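Local coordinates for protein A-adding tRNA nucleotidyltransferase (Aquifex aeolicus, PDB 4WBY) that adds the terminal adenosine to tRNAs ending in CC, using ATP and magnesium, to complete their 3' CCA end, at residues R253-W258 with L341-E346. Residues are numbered along the deposited sequence; the frame is centred on the assembly and turned at random.
Sequences RKVVDW and LLMLEE
Met343 lays its thioether against the six-membered ring of Trp258, a Met-aromatic contact in which the methyl, rather than the sulfur, lies more nearly over the ring. Met343 CE sits 4.2 Å from the centroid of the Trp258 six-membered ring, 29° off its normal, an off-centre CH-pi approach, while SD of the same residue comes in obliquely, 49° off that normal. The contact joins helix 243-262 to the type I beta turn from Leu342 to Glu345, which continues from helix 336-342, in the all-helical part of this nucleotidyltransferase, well away from the ATP and magnesium sites. The bend at the end of the Met343 chain (chi3 62°) is what turns CE onto the indole. One helical turn before Trp258, Val255 spreads both methyls against the turn: CG1 packs 4.0 Å from Met343 SD, and CG2 reaches Met343 CB at the same distance. With an alanine here, both methyl contacts would vanish, and the Met343 thioether would probably be freer to swing away from the indole. Ile352 of helix 349-359 also touches Met343, and Lys353 and Glu357 touch Trp258. Alongside, Leu344 adds its own branch, with CD2 4.3 Å from Val255 CG2.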
# COMPACT_ATOMS: atom_id res chain seq x y z
N ARG A 253 16.44 -0.61 -2.35
CA ARG A 253 16.01 -0.31 -0.98
C ARG A 253 17.04 0.56 -0.25
O ARG A 253 16.67 1.49 0.46
CB ARG A 253 15.73 -1.58 -0.19
CG ARG A 253 15.31 -1.30 1.25
CD ARG A 253 14.71 -2.51 1.92
NE ARG A 253 15.73 -3.52 2.18
CZ ARG A 253 15.50 -4.67 2.79
NH1 ARG A 253 14.27 -4.98 3.20
NH2 ARG A 253 16.50 -5.53 2.98
N LYS A 254 18.32 0.28 -0.45
CA LYS A 254 19.35 1.11 0.16
C LYS A 254 19.28 2.54 -0.35
O LYS A 254 19.43 3.49 0.41
CB LYS A 254 20.75 0.53 -0.09
CG LYS A 254 20.98 -0.82 0.59
CD LYS A 254 22.38 -1.34 0.33
CE LYS A 254 22.64 -2.65 1.04
NZ LYS A 254 22.61 -2.49 2.52
N VAL A 255 19.04 2.70 -1.65
CA VAL A 255 18.97 4.03 -2.26
C VAL A 255 17.74 4.79 -1.76
O VAL A 255 17.83 5.98 -1.42
CB VAL A 255 18.94 3.94 -3.81
CG1 VAL A 255 18.60 5.30 -4.43
CG2 VAL A 255 20.27 3.41 -4.33
N VAL A 256 16.61 4.11 -1.71
CA VAL A 256 15.36 4.71 -1.27
C VAL A 256 15.42 5.13 0.20
O VAL A 256 14.95 6.21 0.57
CB VAL A 256 14.18 3.75 -1.49
CG1 VAL A 256 12.98 4.12 -0.62
CG2 VAL A 256 13.81 3.71 -2.96
N ASP A 257 15.99 4.27 1.04
CA ASP A 257 16.11 4.58 2.46
C ASP A 257 17.01 5.80 2.65
O ASP A 257 16.72 6.67 3.48
CB ASP A 257 16.65 3.38 3.24
CG ASP A 257 15.63 2.24 3.36
OD1 ASP A 257 14.43 2.47 3.09
OD2 ASP A 257 16.04 1.12 3.72
N TRP A 258 18.08 5.86 1.87
CA TRP A 258 18.98 7.01 1.92
C TRP A 258 18.26 8.29 1.49
O TRP A 258 18.34 9.32 2.17
CB TRP A 258 20.21 6.76 1.04
CG TRP A 258 21.06 7.98 0.82
CD1 TRP A 258 22.04 8.46 1.64
CD2 TRP A 258 20.99 8.89 -0.29
NE1 TRP A 258 22.59 9.60 1.11
CE2 TRP A 258 21.97 9.88 -0.07
CE3 TRP A 258 20.21 8.95 -1.45
CZ2 TRP A 258 22.18 10.93 -0.97
CZ3 TRP A 258 20.42 9.99 -2.34
CH2 TRP A 258 21.40 10.97 -2.10
N LEU A 341 17.10 5.66 -9.86
CA LEU A 341 17.41 4.52 -10.73
C LEU A 341 18.88 4.55 -11.16
O LEU A 341 19.55 3.52 -11.20
CB LEU A 341 16.49 4.52 -11.95
CG LEU A 341 15.43 3.42 -12.08
CD1 LEU A 341 14.95 2.91 -10.72
CD2 LEU A 341 14.26 3.92 -12.91
N LEU A 342 19.38 5.74 -11.48
CA LEU A 342 20.77 5.91 -11.88
C LEU A 342 21.72 5.52 -10.76
O LEU A 342 22.83 5.06 -11.02
CB LEU A 342 21.03 7.36 -12.33
CG LEU A 342 20.52 7.70 -13.74
CD1 LEU A 342 20.43 9.20 -13.92
CD2 LEU A 342 21.39 7.09 -14.83
N MET A 343 21.28 5.68 -9.51
CA MET A 343 22.11 5.32 -8.37
C MET A 343 22.27 3.81 -8.19
O MET A 343 23.06 3.37 -7.36
CB MET A 343 21.55 5.93 -7.10
CG MET A 343 21.75 7.43 -7.05
SD MET A 343 21.17 8.17 -5.52
CE MET A 343 22.22 7.37 -4.32
N LEU A 344 21.54 3.02 -8.97
CA LEU A 344 21.74 1.57 -9.00
C LEU A 344 22.97 1.20 -9.81
O LEU A 344 23.43 0.05 -9.75
CB LEU A 344 20.51 0.87 -9.58
CG LEU A 344 19.21 1.14 -8.82
CD1 LEU A 344 18.02 0.51 -9.53
CD2 LEU A 344 19.33 0.61 -7.39
N GLU A 345 23.49 2.15 -10.57
CA GLU A 345 24.74 1.95 -11.30
C GLU A 345 25.89 2.43 -10.44
O GLU A 345 26.03 3.63 -10.22
CB GLU A 345 24.71 2.70 -12.64
CG GLU A 345 23.43 2.53 -13.42
CD GLU A 345 23.24 1.12 -13.93
OE1 GLU A 345 24.26 0.46 -14.21
OE2 GLU A 345 22.08 0.69 -14.06
N GLU A 346 26.71 1.51 -9.97
CA GLU A 346 27.74 1.84 -8.99
C GLU A 346 28.69 2.93 -9.48
O GLU A 346 29.13 3.78 -8.70
CB GLU A 346 28.54 0.58 -8.61
CG GLU A 346 29.57 0.80 -7.51
CD GLU A 346 28.96 1.21 -6.18
OE1 GLU A 346 27.73 1.02 -5.99
OE2 GLU A 346 29.71 1.71 -5.31